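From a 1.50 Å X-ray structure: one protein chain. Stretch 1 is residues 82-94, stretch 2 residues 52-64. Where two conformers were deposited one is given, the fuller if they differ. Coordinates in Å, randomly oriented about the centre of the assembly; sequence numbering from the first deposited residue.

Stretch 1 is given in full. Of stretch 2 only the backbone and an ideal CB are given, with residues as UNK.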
# COMPACT_ATOMS: atom_id res chain seq x y z
N THR A 82 9.86 9.62 10.56
CA THR A 82 9.23 9.84 9.26
C THR A 82 8.98 8.50 8.59
O THR A 82 9.77 7.57 8.74
CB THR A 82 10.07 10.70 8.29
OG1 THR A 82 11.29 10.03 7.93
CG2 THR A 82 10.40 12.02 8.91
N ILE A 83 7.87 8.41 7.86
CA ILE A 83 7.62 7.28 6.98
C ILE A 83 7.06 7.89 5.69
O ILE A 83 6.04 8.56 5.72
CB ILE A 83 6.61 6.30 7.58
CG1 ILE A 83 7.07 5.82 8.97
CG2 ILE A 83 6.41 5.11 6.63
CD1 ILE A 83 5.98 5.18 9.80
N SER A 84 7.75 7.67 4.57
CA SER A 84 7.40 8.31 3.31
C SER A 84 7.25 7.24 2.25
O SER A 84 7.99 6.26 2.25
CB SER A 84 8.53 9.23 2.87
OG SER A 84 9.05 9.96 3.97
N GLY A 85 6.33 7.41 1.31
CA GLY A 85 6.25 6.42 0.26
C GLY A 85 5.26 6.73 -0.83
O GLY A 85 4.57 7.75 -0.81
N SER A 86 5.20 5.82 -1.80
CA SER A 86 4.30 5.92 -2.94
C SER A 86 3.97 4.50 -3.37
O SER A 86 4.82 3.63 -3.34
CB SER A 86 4.98 6.68 -4.09
OG SER A 86 4.14 6.76 -5.24
N TYR A 87 2.72 4.26 -3.76
CA TYR A 87 2.32 2.93 -4.21
C TYR A 87 1.26 3.07 -5.28
O TYR A 87 0.28 3.77 -5.08
CB TYR A 87 1.79 2.08 -3.05
CG TYR A 87 1.47 0.67 -3.47
CD1 TYR A 87 0.25 0.36 -4.08
CD2 TYR A 87 2.39 -0.36 -3.29
CE1 TYR A 87 -0.03 -0.92 -4.50
CE2 TYR A 87 2.11 -1.64 -3.70
CZ TYR A 87 0.90 -1.92 -4.31
OH TYR A 87 0.61 -3.20 -4.71
N THR A 88 1.45 2.42 -6.42
CA THR A 88 0.53 2.56 -7.54
C THR A 88 -0.15 1.25 -7.93
O THR A 88 0.52 0.23 -8.16
CB THR A 88 1.25 3.14 -8.77
OG1 THR A 88 1.82 4.41 -8.43
CG2 THR A 88 0.27 3.34 -9.93
N TYR A 89 -1.48 1.27 -8.02
CA TYR A 89 -2.25 0.10 -8.41
C TYR A 89 -3.05 0.45 -9.65
O TYR A 89 -3.81 1.43 -9.64
CB TYR A 89 -3.22 -0.33 -7.28
CG TYR A 89 -3.80 -1.71 -7.52
CD1 TYR A 89 -4.77 -1.93 -8.52
CD2 TYR A 89 -3.38 -2.81 -6.77
CE1 TYR A 89 -5.28 -3.17 -8.76
CE2 TYR A 89 -3.90 -4.08 -7.02
CZ TYR A 89 -4.85 -4.25 -8.01
OH TYR A 89 -5.37 -5.50 -8.26
N THR A 90 -2.87 -0.33 -10.71
CA THR A 90 -3.59 -0.08 -11.96
C THR A 90 -4.62 -1.16 -12.25
O THR A 90 -4.34 -2.35 -12.17
CB THR A 90 -2.60 -0.01 -13.14
OG1 THR A 90 -1.64 1.02 -12.88
CG2 THR A 90 -3.31 0.28 -14.45
N ILE A 91 -5.83 -0.74 -12.61
CA ILE A 91 -6.80 -1.68 -13.16
C ILE A 91 -6.81 -1.43 -14.67
O ILE A 91 -7.14 -0.34 -15.13
CB ILE A 91 -8.20 -1.47 -12.57
CG1 ILE A 91 -8.19 -1.71 -11.06
CG2 ILE A 91 -9.20 -2.41 -13.22
CD1 ILE A 91 -9.55 -1.45 -10.38
N ASN A 92 -6.40 -2.43 -15.44
CA ASN A 92 -6.35 -2.30 -16.89
C ASN A 92 -7.70 -2.66 -17.51
O ASN A 92 -8.40 -3.52 -17.00
CB ASN A 92 -5.24 -3.19 -17.45
CG ASN A 92 -3.86 -2.69 -17.07
OD1 ASN A 92 -3.51 -1.55 -17.37
ND2 ASN A 92 -3.09 -3.52 -16.39
N PRO A 93 -8.07 -2.01 -18.63
CA PRO A 93 -9.33 -2.38 -19.27
C PRO A 93 -9.30 -3.82 -19.76
O PRO A 93 -8.23 -4.35 -20.06
CB PRO A 93 -9.42 -1.42 -20.47
CG PRO A 93 -8.49 -0.28 -20.14
CD PRO A 93 -7.39 -0.89 -19.31
N LEU A 94 -10.47 -4.44 -19.84
CA LEU A 94 -10.60 -5.81 -20.31
C LEU A 94 -10.70 -5.85 -21.83
O LEU A 94 -11.58 -5.20 -22.41
CB LEU A 94 -11.86 -6.43 -19.70
CG LEU A 94 -12.29 -7.81 -20.22
CD1 LEU A 94 -11.19 -8.83 -20.01
CD2 LEU A 94 -13.57 -8.26 -19.52
N UNK A 52 -11.78 0.49 -2.19
CA UNK A 52 -11.15 -0.17 -3.33
C UNK A 52 -11.98 0.07 -4.58
O UNK A 52 -13.20 -0.13 -4.55
CB UNK A 52 -10.99 -1.67 -3.07
N UNK A 53 -11.34 0.47 -5.68
CA UNK A 53 -12.02 0.75 -6.94
C UNK A 53 -12.27 -0.51 -7.76
O UNK A 53 -11.67 -1.56 -7.51
CB UNK A 53 -11.20 1.75 -7.76
N UNK A 54 -13.19 -0.37 -8.71
CA UNK A 54 -13.54 -1.42 -9.67
C UNK A 54 -13.20 -1.01 -11.11
O UNK A 54 -12.70 -1.83 -11.90
CB UNK A 54 -15.03 -1.75 -9.56
N UNK A 55 -13.47 0.24 -11.46
CA UNK A 55 -13.27 0.72 -12.84
C UNK A 55 -11.80 0.76 -13.24
O UNK A 55 -10.91 0.98 -12.40
CB UNK A 55 -13.88 2.12 -13.00
N UNK A 56 -11.55 0.55 -14.53
CA UNK A 56 -10.22 0.71 -15.08
C UNK A 56 -9.70 2.10 -14.77
O UNK A 56 -10.44 3.08 -14.85
CB UNK A 56 -10.22 0.46 -16.59
N UNK A 57 -8.43 2.17 -14.41
CA UNK A 57 -7.84 3.43 -14.01
C UNK A 57 -6.52 3.20 -13.31
O UNK A 57 -6.13 2.06 -13.04
CB UNK A 57 -8.80 4.21 -13.10
N UNK A 58 -5.84 4.31 -13.02
CA UNK A 58 -4.58 4.29 -12.29
C UNK A 58 -4.83 4.91 -10.93
O UNK A 58 -5.32 6.05 -10.84
CB UNK A 58 -3.48 5.03 -13.05
N UNK A 59 -4.50 4.17 -9.87
CA UNK A 59 -4.81 4.57 -8.50
C UNK A 59 -3.58 4.51 -7.63
O UNK A 59 -2.58 3.88 -7.98
CB UNK A 59 -5.91 3.68 -7.91
N UNK A 60 -3.64 5.16 -6.46
CA UNK A 60 -2.59 5.00 -5.46
C UNK A 60 -3.16 4.63 -4.11
O UNK A 60 -4.35 4.81 -3.85
CB UNK A 60 -1.77 6.28 -5.34
N UNK A 61 -2.30 4.07 -3.26
CA UNK A 61 -2.62 3.85 -1.86
C UNK A 61 -1.53 4.48 -1.02
O UNK A 61 -0.39 4.59 -1.47
CB UNK A 61 -2.77 2.36 -1.55
N UNK A 62 -1.87 4.84 0.22
CA UNK A 62 -0.90 5.41 1.15
C UNK A 62 -1.02 4.70 2.48
O UNK A 62 -2.11 4.28 2.88
CB UNK A 62 -1.11 6.92 1.32
N UNK A 63 0.11 4.56 3.18
CA UNK A 63 0.09 4.09 4.55
C UNK A 63 -0.73 5.09 5.37
O UNK A 63 -0.50 6.30 5.27
CB UNK A 63 1.51 3.93 5.11
N UNK A 64 -1.67 4.58 6.16
CA UNK A 64 -2.54 5.46 6.94
C UNK A 64 -2.08 5.53 8.40
O UNK A 64 -1.07 4.93 8.75
CB UNK A 64 -3.99 4.98 6.87

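Position 52 has a sideways CB with nothing of stretch 1 within reach, so almost any residue would suit; it is Ala-52. At 53 the CB points toward stretch 1 and lies 4.4 Å from Ile-91 CD1, which asks for something apolar. A phi of -83° also admits proline, and Pro-53 is found, its CG 4.1 Å from Ile-91 CD1. Positions 54 and 55 turn their CBs away, leaving polar or small residues free; they are Thr-54 and Asp-55. Their backbone still matters, since Thr-54 O and Asp-55 O lie 3.5 and 3.4 Å from Ile-91 CD1.

At 56 the CB sits 3.5 Å from Ile-91 O and 3.9 Å from Pro-93 N, beside the strand's exit. A small apolar group fits well: Ala-56, whose CB packs 4.0 Å from Pro-93 CG.

Position 57 has phi/psi of 165/174°, an extended conformation that glycine adopts most easily. Gly-57 pairs with Ile-91 through two hydrogen bonds, Gly-57 N to Ile-91 O (2.9 Å) and Ile-91 N to Gly-57 O (2.8 Å).

The CB of 58 joins the sheet face of Thr-88 and Thr-90, 4.4 Å from Thr-90 OG1. A beta-branched, polar or long side chain could lie across these threonines. Lys-58, with all four chi angles t, brings its CE 3.7 Å from Thr-88 CG2; no partner here binds its amine.

Position 59 shares the other face with Tyr-89 and Ile-91, where Ile-91 offers an apolar surface to an aromatic or long aliphatic residue. Tyr-59 (chi1 m) places CE1 4.0 Å from Ile-91 CD1, and its OH donates to Asp-55 O at 2.6 Å, tying the ring to the preceding loop. Its backbone pairs with Tyr-89 in both directions, Tyr-59 N to Tyr-89 O and Tyr-89 N to Tyr-59 O, each 2.8 Å.

At 60 the CB lies a tight 3.3 Å from Tyr-87 O, on the Thr-88 face; extended phi/psi favours a beta-branched residue, though serine would also serve. Thr-60 puts CG2 4.1 Å from Thr-88 OG1.

The CB of 61 is 4.4 Å from Tyr-87 CD1, inviting an aliphatic. Leu-61 CD1 reaches Tyr-87 CD1 at 3.7 Å and Tyr-89 CB at 4.1 Å, while Leu-61 N donates to Tyr-87 O (3.2 Å). A water links Leu-61 O to Tyr-87 N.

Position 62 meets no side chain, so a small polar residue suits; Ser-62 OG shares a water with Gly-85 O. The CB of 63 points toward Ile-83, favouring a branched aliphatic: Leu-63 CD2 lies 3.7 Å from Ile-83 CG2. Position 64 is out of reach; Asn-64 caps the following helix.

Stretch 2, residues 52-64: APTDAGKYTLSLN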
# COMPACT_ATOMS: atom_id res chain seq x y z
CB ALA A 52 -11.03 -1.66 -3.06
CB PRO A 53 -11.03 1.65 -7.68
CG PRO A 53 -9.70 1.14 -7.22
CD PRO A 53 -9.89 0.74 -5.77
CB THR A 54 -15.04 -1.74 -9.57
OG1 THR A 54 -15.27 -2.34 -8.29
CG2 THR A 54 -15.47 -2.71 -10.66
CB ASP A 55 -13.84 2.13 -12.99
CG ASP A 55 -15.35 2.16 -12.92
OD1 ASP A 55 -16.00 1.14 -13.27
OD2 ASP A 55 -15.88 3.22 -12.53
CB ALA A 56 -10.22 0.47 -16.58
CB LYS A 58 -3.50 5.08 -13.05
CG LYS A 58 -2.10 4.96 -12.45
CD LYS A 58 -1.11 5.80 -13.25
CE LYS A 58 0.24 5.90 -12.57
NZ LYS A 58 1.15 6.85 -13.27
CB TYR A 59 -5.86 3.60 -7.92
CG TYR A 59 -7.11 3.49 -8.75
CD1 TYR A 59 -7.28 2.48 -9.68
CD2 TYR A 59 -8.12 4.42 -8.60
CE1 TYR A 59 -8.43 2.39 -10.45
CE2 TYR A 59 -9.29 4.35 -9.37
CZ TYR A 59 -9.43 3.33 -10.28
OH TYR A 59 -10.59 3.23 -11.04
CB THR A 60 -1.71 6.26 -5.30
OG1 THR A 60 -2.51 7.34 -4.80
CG2 THR A 60 -1.11 6.67 -6.63
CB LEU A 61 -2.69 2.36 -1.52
CG LEU A 61 -3.85 1.59 -2.14
CD1 LEU A 61 -3.38 0.86 -3.41
CD2 LEU A 61 -4.43 0.61 -1.13
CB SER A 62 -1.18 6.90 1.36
OG SER A 62 -1.03 7.64 0.17
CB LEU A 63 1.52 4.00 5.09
CG LEU A 63 1.65 3.34 6.47
CD1 LEU A 63 1.50 1.83 6.39
CD2 LEU A 63 3.01 3.72 7.07
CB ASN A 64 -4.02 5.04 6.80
CG ASN A 64 -4.28 3.63 7.28
OD1 ASN A 64 -3.71 3.18 8.26
ND2 ASN A 64 -5.17 2.92 6.58
O HOH W 1 0.89 6.53 -2.82
O HOH W 2 1.62 7.73 -0.32
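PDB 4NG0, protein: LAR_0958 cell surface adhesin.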